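Local coordinates for kinesin-like protein KIF19 (Mus musculus, PDB 5GSZ) that moves toward microtubule plus ends as an ATP-driven kinesin-8 motor and depolymerizes microtubules at ciliary tips, so regulating the length of motile cilia, at residues 144-149 against 226-231; 245-250 against 305-310; 158-163 against 183-188; 76-81 against 124-129; 113-118 against 194-199. All blocks are in the same frame, centred on the assembly; numbering follows the deposited sequence.

Contact 1: 144-149 against 226-231; sequences YEVSMS and VAVRQR
Strands 142-154 and 220-232 run antiparallel in the central sheet of the motor domain, and the three residues that bury most between them, Y144, E145 and R229, lie near one end of the pairing. The E145-R229 pair is gripped twice by its backbone: E145 N donates to R229 O at 3.1 Å and R229 N to E145 O at 3.0 Å. From this rung both side chains leave on the same face and run side by side, R229 bending at its third torsion (chi3 62°) so that NH2 comes to the syn lone pair of E145 OE1. The salt bridge is not flat, since the carboxylate and guanidinium planes are turned 40° apart.

Y144 goes to the other face, its CG anti to the carbonyl carbon. Its ring lies alongside the extended Q230, with CE2 3.5 Å from Q230 CG, while CG1 of V228 meets the ring edge at CD2, 3.9 Å away. Q230 NE2 donates to Y144 OH at 3.1 Å, and the same oxygen is hydrogen-bonded to T138. V146, V226 and V228 continue this face, which helices 123-136 and 89-93 cover.

The chemistry thus divides the ladder into a largely apolar face turned to helices, with the Y144-Q230 bond at its end, and a face carrying an ion pair where E145 is exposed and solvent probably weakens its pull.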
# COMPACT_ATOMS: atom_id res chain seq x y z
N TYR A 144 -13.87 -5.51 -22.53
CA TYR A 144 -12.91 -5.56 -21.43
C TYR A 144 -12.59 -6.99 -21.03
O TYR A 144 -13.43 -7.89 -21.11
CB TYR A 144 -13.39 -4.79 -20.19
CG TYR A 144 -13.60 -3.32 -20.39
CD1 TYR A 144 -14.77 -2.83 -20.94
CD2 TYR A 144 -12.60 -2.40 -20.09
CE1 TYR A 144 -14.96 -1.45 -21.13
CE2 TYR A 144 -12.78 -1.04 -20.28
CZ TYR A 144 -13.96 -0.58 -20.80
OH TYR A 144 -14.13 0.77 -20.98
N GLU A 145 -11.34 -7.17 -20.62
CA GLU A 145 -10.88 -8.37 -19.93
C GLU A 145 -10.29 -7.94 -18.59
O GLU A 145 -9.52 -6.97 -18.53
CB GLU A 145 -9.83 -9.14 -20.76
CG GLU A 145 -10.40 -10.25 -21.62
CD GLU A 145 -9.36 -10.90 -22.53
OE1 GLU A 145 -8.49 -10.17 -23.07
OE2 GLU A 145 -9.38 -12.14 -22.66
N VAL A 146 -10.69 -8.62 -17.52
CA VAL A 146 -10.22 -8.30 -16.18
C VAL A 146 -9.74 -9.57 -15.51
O VAL A 146 -10.49 -10.55 -15.43
CB VAL A 146 -11.33 -7.67 -15.33
CG1 VAL A 146 -10.76 -7.23 -14.01
CG2 VAL A 146 -11.98 -6.54 -16.05
N SER A 147 -8.50 -9.55 -15.02
CA SER A 147 -8.00 -10.59 -14.13
C SER A 147 -7.36 -9.95 -12.91
O SER A 147 -6.86 -8.82 -12.97
CB SER A 147 -6.98 -11.47 -14.84
OG SER A 147 -5.87 -10.68 -15.24
N MET A 148 -7.39 -10.67 -11.78
CA MET A 148 -6.71 -10.22 -10.57
C MET A 148 -5.93 -11.37 -9.95
O MET A 148 -6.33 -12.53 -10.03
CB MET A 148 -7.65 -9.66 -9.51
CG MET A 148 -8.67 -10.65 -9.06
SD MET A 148 -9.67 -10.03 -7.70
CE MET A 148 -8.87 -10.78 -6.30
N SER A 149 -4.82 -11.03 -9.31
CA SER A 149 -4.03 -11.99 -8.57
C SER A 149 -3.75 -11.42 -7.19
O SER A 149 -3.86 -10.22 -6.96
CB SER A 149 -2.72 -12.30 -9.27
OG SER A 149 -2.98 -12.90 -10.52
N VAL A 226 -4.60 -6.02 -10.41
CA VAL A 226 -5.74 -6.13 -11.31
C VAL A 226 -5.31 -5.61 -12.67
O VAL A 226 -4.88 -4.45 -12.78
CB VAL A 226 -6.95 -5.33 -10.80
CG1 VAL A 226 -8.15 -5.55 -11.73
CG2 VAL A 226 -7.27 -5.70 -9.38
N ALA A 227 -5.43 -6.45 -13.68
CA ALA A 227 -5.12 -6.10 -15.06
C ALA A 227 -6.42 -5.87 -15.83
O ALA A 227 -7.42 -6.55 -15.57
CB ALA A 227 -4.31 -7.21 -15.72
N VAL A 228 -6.42 -4.90 -16.74
CA VAL A 228 -7.62 -4.53 -17.51
C VAL A 228 -7.22 -4.25 -18.96
O VAL A 228 -6.52 -3.27 -19.23
CB VAL A 228 -8.36 -3.32 -16.93
CG1 VAL A 228 -9.54 -2.96 -17.80
CG2 VAL A 228 -8.84 -3.60 -15.51
N ARG A 229 -7.68 -5.08 -19.89
CA ARG A 229 -7.48 -4.82 -21.30
C ARG A 229 -8.74 -4.22 -21.92
O ARG A 229 -9.86 -4.59 -21.56
CB ARG A 229 -7.07 -6.10 -22.03
CG ARG A 229 -6.46 -5.84 -23.40
CD ARG A 229 -5.55 -6.96 -23.81
NE ARG A 229 -6.25 -8.23 -23.92
CZ ARG A 229 -5.63 -9.41 -23.98
NH1 ARG A 229 -4.30 -9.46 -23.93
NH2 ARG A 229 -6.33 -10.54 -24.08
N GLN A 230 -8.54 -3.25 -22.81
CA GLN A 230 -9.61 -2.44 -23.39
C GLN A 230 -9.37 -2.35 -24.88
O GLN A 230 -8.37 -1.77 -25.32
CB GLN A 230 -9.65 -1.03 -22.78
CG GLN A 230 -10.90 -0.23 -23.13
CD GLN A 230 -10.71 1.29 -22.95
OE1 GLN A 230 -9.59 1.79 -23.04
NE2 GLN A 230 -11.80 2.01 -22.66
N ARG A 231 -10.29 -2.91 -25.66
CA ARG A 231 -10.26 -2.75 -27.10
C ARG A 231 -11.62 -2.23 -27.57
O ARG A 231 -12.65 -2.46 -26.94
CB ARG A 231 -9.89 -4.07 -27.83
CG ARG A 231 -11.06 -4.99 -28.12
CD ARG A 231 -10.61 -6.26 -28.79
NE ARG A 231 -9.86 -7.10 -27.87
CZ ARG A 231 -8.57 -7.37 -28.01
NH1 ARG A 231 -7.90 -6.84 -29.04
NH2 ARG A 231 -7.95 -8.14 -27.13

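Contact 2: 245-250 against 305-310; sequences RLFMID and RLLKDS
In the kinesin motor domain, strand 242-250 of the central sheet is covered on one face by the end of helix 302-307 and the turn after it, a packing centred on F247. L307 lays its CD2 methyl over the face of the F247 ring, 3.5 Å from the centroid and 12° off the normal, a CH-pi contact. L306 comes obliquely to the same ring, CD2 lying 3.7 Å from F247 CE1, whereas S310 OG sits at the ring edge. I249 and L307 meet tip to tip, CD1 to CD1, at 3.8 Å.

F247 is bonded through its backbone to A98 and V100 of strand 97-103, L246 and M248 to V226 and L224 of strand 220-232; the latter two side chains face helix 123-136. D250 OD2 is hydrogen-bonded to T111 OG1 of the nucleotide pocket and salt-bridged to R206. An extended R245 flanks the ring, its guanidinium held by Q225 and I179 O, and F247 CZ rests 3.5 Å above the centre of the R245 guanidinium plane.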
# COMPACT_ATOMS: atom_id res chain seq x y z
N ARG A 245 -2.98 -1.37 -15.46
CA ARG A 245 -2.54 -2.28 -14.42
C ARG A 245 -2.61 -1.54 -13.09
O ARG A 245 -1.90 -0.55 -12.89
CB ARG A 245 -1.14 -2.80 -14.72
CG ARG A 245 -0.91 -4.18 -14.19
CD ARG A 245 0.45 -4.70 -14.60
NE ARG A 245 0.69 -6.01 -13.99
CZ ARG A 245 1.88 -6.59 -13.92
NH1 ARG A 245 2.94 -5.97 -14.43
NH2 ARG A 245 2.02 -7.78 -13.33
N LEU A 246 -3.49 -2.00 -12.20
CA LEU A 246 -3.63 -1.44 -10.86
C LEU A 246 -2.95 -2.38 -9.87
O LEU A 246 -3.12 -3.59 -9.94
CB LEU A 246 -5.10 -1.22 -10.49
CG LEU A 246 -5.34 -0.87 -9.01
CD1 LEU A 246 -4.68 0.46 -8.61
CD2 LEU A 246 -6.80 -0.88 -8.64
N PHE A 247 -2.17 -1.80 -8.96
CA PHE A 247 -1.52 -2.54 -7.89
C PHE A 247 -1.99 -2.01 -6.55
O PHE A 247 -1.95 -0.80 -6.32
CB PHE A 247 0.00 -2.42 -7.95
CG PHE A 247 0.64 -3.31 -8.95
CD1 PHE A 247 0.93 -4.62 -8.64
CD2 PHE A 247 0.99 -2.83 -10.20
CE1 PHE A 247 1.54 -5.44 -9.57
CE2 PHE A 247 1.60 -3.65 -11.12
CZ PHE A 247 1.87 -4.95 -10.80
N MET A 248 -2.42 -2.92 -5.67
CA MET A 248 -2.93 -2.55 -4.35
C MET A 248 -2.15 -3.33 -3.30
O MET A 248 -2.27 -4.55 -3.21
CB MET A 248 -4.44 -2.79 -4.25
CG MET A 248 -5.22 -1.78 -5.07
SD MET A 248 -7.03 -1.91 -4.98
CE MET A 248 -7.30 -3.44 -5.86
N ILE A 249 -1.35 -2.62 -2.52
CA ILE A 249 -0.30 -3.24 -1.73
C ILE A 249 -0.52 -2.97 -0.25
O ILE A 249 -0.71 -1.82 0.16
CB ILE A 249 1.08 -2.78 -2.18
CG1 ILE A 249 1.27 -3.17 -3.65
CG2 ILE A 249 2.16 -3.40 -1.28
CD1 ILE A 249 2.36 -2.40 -4.35
N ASP A 250 -0.51 -4.06 0.53
CA ASP A 250 -0.45 -4.05 1.99
C ASP A 250 1.00 -4.35 2.38
O ASP A 250 1.42 -5.51 2.39
CB ASP A 250 -1.40 -5.10 2.54
CG ASP A 250 -1.53 -5.05 4.07
OD1 ASP A 250 -1.15 -4.02 4.67
OD2 ASP A 250 -2.01 -6.04 4.66
N ARG A 305 11.04 -5.06 -8.79
CA ARG A 305 10.97 -5.66 -10.12
C ARG A 305 9.53 -5.81 -10.58
O ARG A 305 9.21 -5.51 -11.74
CB ARG A 305 11.71 -7.00 -10.14
CG ARG A 305 13.25 -6.88 -10.24
CD ARG A 305 14.01 -8.01 -9.51
NE ARG A 305 13.83 -9.33 -10.11
CZ ARG A 305 14.19 -10.47 -9.52
NH1 ARG A 305 14.74 -10.46 -8.31
NH2 ARG A 305 13.98 -11.63 -10.14
N LEU A 306 8.63 -6.24 -9.69
CA LEU A 306 7.23 -6.38 -10.08
C LEU A 306 6.61 -5.04 -10.47
O LEU A 306 5.78 -4.99 -11.38
CB LEU A 306 6.43 -7.03 -8.95
CG LEU A 306 4.91 -6.98 -9.12
CD1 LEU A 306 4.54 -7.84 -10.31
CD2 LEU A 306 4.14 -7.46 -7.89
N LEU A 307 7.01 -3.96 -9.82
CA LEU A 307 6.42 -2.65 -10.07
C LEU A 307 7.15 -1.83 -11.12
O LEU A 307 6.76 -0.69 -11.37
CB LEU A 307 6.35 -1.86 -8.75
CG LEU A 307 5.41 -2.42 -7.68
CD1 LEU A 307 5.28 -1.47 -6.53
CD2 LEU A 307 4.03 -2.71 -8.25
N LYS A 308 8.18 -2.40 -11.77
CA LYS A 308 9.06 -1.64 -12.66
C LYS A 308 8.30 -1.01 -13.81
O LYS A 308 8.32 0.21 -13.99
CB LYS A 308 10.18 -2.53 -13.20
N ASP A 309 7.65 -1.84 -14.64
CA ASP A 309 6.97 -1.30 -15.81
C ASP A 309 5.87 -0.32 -15.42
O ASP A 309 5.57 0.61 -16.17
CB ASP A 309 6.41 -2.45 -16.67
N SER A 310 5.28 -0.51 -14.24
CA SER A 310 4.35 0.45 -13.66
C SER A 310 5.14 1.58 -13.02
O SER A 310 6.32 1.76 -13.35
CB SER A 310 3.44 -0.23 -12.63
OG SER A 310 2.80 -1.37 -13.19

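Contact 3: 158-163 against 183-188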
# COMPACT_ATOMS: atom_id res chain seq x y z
N ILE A 158 8.21 -15.36 -3.15
CA ILE A 158 6.88 -15.08 -3.64
C ILE A 158 6.01 -16.32 -3.52
O ILE A 158 6.40 -17.40 -3.96
CB ILE A 158 6.93 -14.59 -5.09
CG1 ILE A 158 7.86 -13.38 -5.18
CG2 ILE A 158 5.51 -14.29 -5.58
CD1 ILE A 158 8.27 -13.01 -6.58
N ARG A 159 4.83 -16.15 -2.94
CA ARG A 159 3.82 -17.20 -2.88
C ARG A 159 2.52 -16.68 -3.47
O ARG A 159 2.24 -15.48 -3.41
CB ARG A 159 3.59 -17.66 -1.43
CG ARG A 159 4.79 -18.42 -0.84
CD ARG A 159 4.68 -18.63 0.68
NE ARG A 159 3.46 -19.33 1.08
CZ ARG A 159 2.49 -18.77 1.80
NH1 ARG A 159 2.61 -17.51 2.19
NH2 ARG A 159 1.41 -19.47 2.13
N ASP A 160 1.74 -17.59 -4.04
CA ASP A 160 0.39 -17.29 -4.52
C ASP A 160 -0.57 -17.42 -3.35
O ASP A 160 -0.82 -18.52 -2.87
CB ASP A 160 -0.01 -18.24 -5.66
CG ASP A 160 -1.46 -18.02 -6.14
OD1 ASP A 160 -2.20 -17.18 -5.59
OD2 ASP A 160 -1.86 -18.72 -7.10
N LEU A 161 -1.12 -16.30 -2.89
CA LEU A 161 -1.97 -16.38 -1.71
C LEU A 161 -3.29 -17.08 -1.97
O LEU A 161 -4.00 -17.39 -1.01
CB LEU A 161 -2.24 -14.98 -1.17
CG LEU A 161 -1.04 -14.30 -0.55
CD1 LEU A 161 -1.39 -12.83 -0.28
CD2 LEU A 161 -0.60 -15.04 0.73
N LEU A 162 -3.65 -17.33 -3.24
CA LEU A 162 -4.92 -17.97 -3.57
C LEU A 162 -4.76 -19.45 -3.85
O LEU A 162 -5.77 -20.14 -4.04
CB LEU A 162 -5.58 -17.28 -4.77
CG LEU A 162 -5.90 -15.81 -4.59
CD1 LEU A 162 -6.61 -15.25 -5.81
CD2 LEU A 162 -6.74 -15.60 -3.36
N ASN A 163 -3.53 -19.95 -3.88
CA ASN A 163 -3.17 -21.33 -4.16
C ASN A 163 -1.78 -21.56 -3.57
O ASN A 163 -0.79 -21.67 -4.30
CB ASN A 163 -3.24 -21.57 -5.67
CG ASN A 163 -2.86 -22.99 -6.06
OD1 ASN A 163 -1.76 -23.24 -6.57
ND2 ASN A 163 -3.77 -23.92 -5.84
N GLY A 183 2.93 -18.38 -13.19
CA GLY A 183 2.09 -19.47 -12.70
C GLY A 183 0.96 -19.08 -11.77
O GLY A 183 0.26 -19.96 -11.28
N ILE A 184 0.75 -17.80 -11.51
CA ILE A 184 -0.16 -17.40 -10.44
C ILE A 184 -1.61 -17.48 -10.91
O ILE A 184 -1.94 -17.19 -12.06
CB ILE A 184 0.22 -16.00 -9.92
CG1 ILE A 184 -0.61 -15.62 -8.69
CG2 ILE A 184 0.08 -14.95 -11.02
CD1 ILE A 184 -0.11 -14.38 -8.01
N THR A 185 -2.48 -17.87 -9.99
CA THR A 185 -3.92 -17.90 -10.20
C THR A 185 -4.47 -16.54 -10.64
O THR A 185 -3.99 -15.48 -10.22
CB THR A 185 -4.58 -18.34 -8.90
OG1 THR A 185 -4.02 -19.60 -8.52
CG2 THR A 185 -6.08 -18.46 -9.05
N GLU A 186 -5.52 -16.58 -11.47
CA GLU A 186 -6.15 -15.37 -11.98
C GLU A 186 -7.66 -15.51 -11.91
O GLU A 186 -8.23 -16.37 -12.59
CB GLU A 186 -5.71 -15.10 -13.41
CG GLU A 186 -4.26 -14.76 -13.50
CD GLU A 186 -3.80 -14.65 -14.92
OE1 GLU A 186 -4.57 -15.06 -15.81
OE2 GLU A 186 -2.68 -14.16 -15.14
N VAL A 187 -8.30 -14.64 -11.13
CA VAL A 187 -9.74 -14.62 -10.89
C VAL A 187 -10.40 -13.59 -11.81
O VAL A 187 -9.75 -12.63 -12.25
CB VAL A 187 -10.00 -14.31 -9.39
CG1 VAL A 187 -11.49 -14.15 -9.08
CG2 VAL A 187 -9.39 -15.39 -8.53
N SER A 188 -11.70 -13.80 -12.11
CA SER A 188 -12.46 -12.86 -12.94
C SER A 188 -13.90 -12.65 -12.46
O SER A 188 -14.69 -12.06 -13.20
CB SER A 188 -12.50 -13.33 -14.39
OG SER A 188 -11.21 -13.45 -14.93
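D160, at the end of edge strand 157-160, carries the tight half of this contact. With CG anti to the backbone N (chi1 176°), its carboxylate reaches the 183-188 loop, where OD2 is gripped twice by one residue. T185 OG1 donates to the syn lone pair of D160 OD2 at 2.7 Å, and T185 N reaches D160 OD2 from above the carboxylate plane at 3.1 Å. The I184 side chain crosses the carboxylate obliquely, its CG1 3.6 Å from D160 CG.

Beyond D160 the segments meet more loosely, toward the protein surface. L162 and V187 cross at about a right angle and touch through one methyl each, L162 CD1 to V187 CG2, at 3.9 Å.

The loop, between strand 179-181 and helix 192-203, is tied to strand 142-154 by S149 OG to T185 O and the M148-V187 backbone bond. L162 N meets D160 OD1 from above the carboxylate plane at 2.8 Å, closing an Asx turn within a type I beta turn from D160 to N163.

Contact 4: 76-81 against 124-129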
# COMPACT_ATOMS: atom_id res chain seq x y z
N THR A 76 -15.05 7.13 7.50
CA THR A 76 -15.49 5.76 7.30
C THR A 76 -14.60 5.07 6.27
O THR A 76 -13.76 5.69 5.62
CB THR A 76 -16.95 5.72 6.86
OG1 THR A 76 -17.02 5.99 5.46
CG2 THR A 76 -17.74 6.80 7.60
N GLN A 77 -14.80 3.76 6.13
CA GLN A 77 -14.09 3.05 5.07
C GLN A 77 -14.38 3.68 3.70
O GLN A 77 -13.46 4.00 2.95
CB GLN A 77 -14.43 1.56 5.11
CG GLN A 77 -13.85 0.84 6.33
CD GLN A 77 -12.36 0.49 6.22
OE1 GLN A 77 -11.50 1.38 6.19
NE2 GLN A 77 -12.05 -0.80 6.20
N GLU A 78 -15.66 3.91 3.38
CA GLU A 78 -15.96 4.46 2.05
C GLU A 78 -15.41 5.86 1.86
O GLU A 78 -15.10 6.25 0.73
CB GLU A 78 -17.46 4.48 1.77
CG GLU A 78 -17.95 3.27 0.93
CD GLU A 78 -17.99 3.50 -0.58
OE1 GLU A 78 -18.26 2.53 -1.32
OE2 GLU A 78 -17.79 4.65 -1.02
N MET A 79 -15.28 6.65 2.92
CA MET A 79 -14.75 8.00 2.74
C MET A 79 -13.26 7.94 2.44
O MET A 79 -12.75 8.72 1.61
CB MET A 79 -15.01 8.85 3.98
CG MET A 79 -16.46 8.98 4.36
SD MET A 79 -16.62 9.97 5.86
CE MET A 79 -18.41 9.89 6.08
N VAL A 80 -12.54 7.04 3.11
CA VAL A 80 -11.14 6.81 2.78
C VAL A 80 -11.01 6.37 1.33
O VAL A 80 -10.15 6.87 0.60
CB VAL A 80 -10.53 5.77 3.75
CG1 VAL A 80 -9.30 5.14 3.12
CG2 VAL A 80 -10.15 6.44 5.04
N TYR A 81 -11.88 5.47 0.89
CA TYR A 81 -11.84 5.03 -0.49
C TYR A 81 -12.09 6.19 -1.45
O TYR A 81 -11.34 6.38 -2.42
CB TYR A 81 -12.87 3.93 -0.71
CG TYR A 81 -13.19 3.74 -2.17
CD1 TYR A 81 -12.26 3.15 -3.02
CD2 TYR A 81 -14.40 4.16 -2.69
CE1 TYR A 81 -12.54 2.97 -4.36
CE2 TYR A 81 -14.69 3.98 -4.02
CZ TYR A 81 -13.76 3.39 -4.86
OH TYR A 81 -14.05 3.21 -6.18
N TYR A 124 -9.63 -2.71 -1.44
CA TYR A 124 -9.70 -3.76 -2.45
C TYR A 124 -11.09 -3.86 -3.07
O TYR A 124 -11.27 -3.54 -4.25
CB TYR A 124 -9.34 -5.14 -1.89
CG TYR A 124 -7.91 -5.33 -1.41
CD1 TYR A 124 -6.86 -4.55 -1.91
CD2 TYR A 124 -7.61 -6.29 -0.46
CE1 TYR A 124 -5.54 -4.76 -1.45
CE2 TYR A 124 -6.34 -6.49 -0.02
CZ TYR A 124 -5.30 -5.73 -0.50
OH TYR A 124 -4.02 -5.97 -0.03
N VAL A 125 -12.07 -4.30 -2.28
CA VAL A 125 -13.38 -4.59 -2.84
C VAL A 125 -14.07 -3.30 -3.31
O VAL A 125 -14.77 -3.31 -4.33
CB VAL A 125 -14.25 -5.39 -1.84
CG1 VAL A 125 -13.55 -6.64 -1.36
CG2 VAL A 125 -14.64 -4.56 -0.66
N ARG A 126 -13.88 -2.19 -2.61
CA ARG A 126 -14.49 -0.95 -3.07
C ARG A 126 -13.95 -0.56 -4.43
O ARG A 126 -14.70 -0.12 -5.31
CB ARG A 126 -14.27 0.18 -2.05
CG ARG A 126 -15.09 -0.01 -0.79
CD ARG A 126 -14.69 0.90 0.36
NE ARG A 126 -15.90 1.17 1.14
CZ ARG A 126 -16.40 0.39 2.09
NH1 ARG A 126 -15.80 -0.73 2.45
NH2 ARG A 126 -17.52 0.73 2.70
N THR A 127 -12.66 -0.77 -4.64
CA THR A 127 -12.06 -0.45 -5.92
C THR A 127 -12.44 -1.46 -6.99
O THR A 127 -12.75 -1.06 -8.12
CB THR A 127 -10.54 -0.37 -5.77
OG1 THR A 127 -10.23 0.40 -4.61
CG2 THR A 127 -9.92 0.29 -6.98
N LEU A 128 -12.42 -2.76 -6.67
CA LEU A 128 -12.90 -3.74 -7.64
C LEU A 128 -14.33 -3.45 -8.06
O LEU A 128 -14.72 -3.72 -9.20
CB LEU A 128 -12.79 -5.17 -7.09
CG LEU A 128 -11.43 -5.89 -7.10
CD1 LEU A 128 -10.38 -5.36 -6.17
CD2 LEU A 128 -11.62 -7.36 -6.84
N ASN A 129 -15.10 -2.84 -7.17
CA ASN A 129 -16.52 -2.67 -7.40
C ASN A 129 -16.80 -1.52 -8.36
O ASN A 129 -17.52 -1.68 -9.35
CB ASN A 129 -17.19 -2.44 -6.06
CG ASN A 129 -18.56 -3.02 -6.00
OD1 ASN A 129 -19.49 -2.55 -6.67
ND2 ASN A 129 -18.68 -4.10 -5.25
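R126 dominates the meeting of helices 77-84 and 123-136, whose short segments cross at -58° with axes 10.3 Å apart. Its CG is anti to the carbonyl carbon, and the chain runs out before twisting at chi3 and turning the guanidinium at chi4 (84°), so that it meets three residues of the facing helix. Nearest the backbone, R126 CB sits over the face of the Y81 ring, 3.8 Å from the centroid and displaced toward the rim, a CH-pi contact. With CG anti to the backbone N (chi1 162°) the Y81 ring reaches across, and chi2 turns its face to R126; Y81 CB also touches R126 CD at 3.7 Å. At the ring edge T127 OG1, hydrogen-bonded to I123 O, lies 3.5 Å from Y81 CE1, while the Y81 hydroxyl binds D130.

Q77 CB covers the centre of one guanidinium face, 3.8 Å from R126 CZ. E78 bends at chi2, bringing CG to the guanidinium edge, in its plane; its OE1 makes a long salt bridge to R126 NE at 3.7 Å, the two groups far from coplanar, and its OE2 is held by Q82. Q77 also bends at chi2, leading its amide away to R17, Y112 and E120, near ADP.

A capping box between T76 and M79 starts the first helix. The second lies between that helix and helix 192-203, while Y124, T127 and L128 rest on strand 242-250.

Contact 5: 113-118 against 194-199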
# COMPACT_ATOMS: atom_id res chain seq x y z
N THR A 113 -7.22 -0.78 6.31
CA THR A 113 -7.46 0.12 5.19
C THR A 113 -7.61 -0.63 3.87
O THR A 113 -8.49 -0.30 3.07
CB THR A 113 -6.32 1.14 5.07
OG1 THR A 113 -6.49 2.17 6.04
CG2 THR A 113 -6.30 1.79 3.66
N MET A 114 -6.77 -1.65 3.62
CA MET A 114 -6.72 -2.33 2.32
C MET A 114 -7.75 -3.45 2.18
O MET A 114 -8.51 -3.47 1.20
CB MET A 114 -5.32 -2.90 2.05
CG MET A 114 -4.26 -1.83 1.99
SD MET A 114 -4.69 -0.40 0.94
CE MET A 114 -4.37 -1.03 -0.72
N LEU A 115 -7.79 -4.39 3.13
CA LEU A 115 -8.76 -5.48 3.13
C LEU A 115 -10.03 -5.14 3.91
O LEU A 115 -11.13 -5.44 3.45
CB LEU A 115 -8.12 -6.73 3.71
CG LEU A 115 -9.10 -7.87 3.95
CD1 LEU A 115 -9.45 -8.44 2.60
CD2 LEU A 115 -8.49 -8.95 4.80
N GLY A 116 -9.91 -4.49 5.07
CA GLY A 116 -11.05 -4.24 5.93
C GLY A 116 -11.56 -5.52 6.56
O GLY A 116 -10.84 -6.50 6.75
N THR A 117 -12.85 -5.52 6.87
CA THR A 117 -13.52 -6.66 7.47
C THR A 117 -14.83 -6.92 6.73
O THR A 117 -15.29 -6.10 5.93
CB THR A 117 -13.84 -6.44 8.95
OG1 THR A 117 -14.76 -5.35 9.09
CG2 THR A 117 -12.59 -6.14 9.73
N ASP A 118 -15.42 -8.08 7.02
CA ASP A 118 -16.75 -8.38 6.51
C ASP A 118 -17.72 -7.24 6.78
O ASP A 118 -18.36 -6.73 5.86
CB ASP A 118 -17.27 -9.67 7.14
CG ASP A 118 -17.01 -10.88 6.28
OD1 ASP A 118 -17.11 -10.73 5.03
OD2 ASP A 118 -16.68 -11.95 6.83
N GLU A 194 -17.94 -12.78 -3.17
CA GLU A 194 -16.98 -13.79 -3.58
C GLU A 194 -15.55 -13.27 -3.49
O GLU A 194 -14.68 -13.92 -2.90
CB GLU A 194 -17.29 -14.27 -5.00
CG GLU A 194 -18.67 -14.87 -5.17
CD GLU A 194 -18.83 -15.55 -6.53
OE1 GLU A 194 -19.89 -16.16 -6.78
OE2 GLU A 194 -17.87 -15.48 -7.34
N ILE A 195 -15.30 -12.09 -4.06
CA ILE A 195 -13.97 -11.48 -3.97
C ILE A 195 -13.53 -11.38 -2.52
O ILE A 195 -12.43 -11.81 -2.15
CB ILE A 195 -13.99 -10.09 -4.64
CG1 ILE A 195 -14.23 -10.22 -6.14
CG2 ILE A 195 -12.71 -9.36 -4.30
CD1 ILE A 195 -14.81 -8.98 -6.80
N MET A 196 -14.41 -10.84 -1.68
CA MET A 196 -14.08 -10.63 -0.27
C MET A 196 -13.76 -11.94 0.44
O MET A 196 -12.83 -12.00 1.26
CB MET A 196 -15.24 -9.90 0.42
CG MET A 196 -14.97 -9.57 1.87
SD MET A 196 -13.54 -8.48 2.03
CE MET A 196 -13.47 -8.30 3.81
N GLN A 197 -14.51 -13.01 0.14
CA GLN A 197 -14.18 -14.30 0.72
C GLN A 197 -12.85 -14.81 0.18
O GLN A 197 -12.03 -15.34 0.94
CB GLN A 197 -15.31 -15.30 0.47
N LEU A 198 -12.61 -14.64 -1.13
CA LEU A 198 -11.32 -14.99 -1.71
C LEU A 198 -10.18 -14.31 -0.97
O LEU A 198 -9.24 -14.96 -0.51
CB LEU A 198 -11.28 -14.60 -3.18
CG LEU A 198 -11.90 -15.57 -4.17
CD1 LEU A 198 -11.87 -15.02 -5.58
CD2 LEU A 198 -11.17 -16.87 -4.10
N LEU A 199 -10.27 -12.98 -0.85
CA LEU A 199 -9.20 -12.18 -0.27
C LEU A 199 -9.06 -12.41 1.23
O LEU A 199 -7.94 -12.33 1.75
CB LEU A 199 -9.44 -10.71 -0.56
CG LEU A 199 -9.44 -10.40 -2.05
CD1 LEU A 199 -9.65 -8.92 -2.32
CD2 LEU A 199 -8.15 -10.92 -2.67
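M196 is the side chain that bridges helix 192-203 to the chain leaving helix 110-114. Its CG stands anti to the backbone N (chi1 -177°), and a bend at chi2 (61°) aims the thioether at the backbone of the 115-118 loop. The terminal methyl does the closest touching: M196 CE lies 3.5 Å from T117 C and 3.7 Å from L115 O. L115 crosses M196 obliquely, its CD1 4.1 Å from the sulphur SD, and the same L115 methyl meets L199 CB at 3.9 Å, the two leucines sliding past each other in opposite directions. On the outer side D118 crosses M196 obliquely, with OD1 4.0 Å from M196 CG.

G116 leaves the helical conformation with positive phi (70°), a backbone shape that favours glycine, and so turns the chain across the methionine tip. T117 OG1 is hydrogen-bonded to E120 N.

Helix 110-114 begins with K110 and T111 of the P-loop, part of the ADP pocket. Its exit is packed against helix 192-203, which itself leans on helix 123-136 through I195 and L199, while L199 also reaches M148 and Y150 of strand 142-154.

All five contacts lie in one kinesin motor domain, around its mixed central sheet. Contacts 1, 2 and 3 each use strands of that sheet: 220-232 pairs with 242-250 and with 142-154, which in turn pairs with 157-160. Contacts 4 and 5 belong to the helical layer near the ADP site, with centres 11 Å apart, and join where Y124 N meets M114 O. Along the chain contacts 4 and 5 alternate, as do 5 and 1; contact 3 falls between the segments of 1, and contact 2 comes last. Helix 123-136 ties the helical layer to the sheet through L128 on M148 and Y124 on M248 of strand 242-250, whose other face carries contact 2.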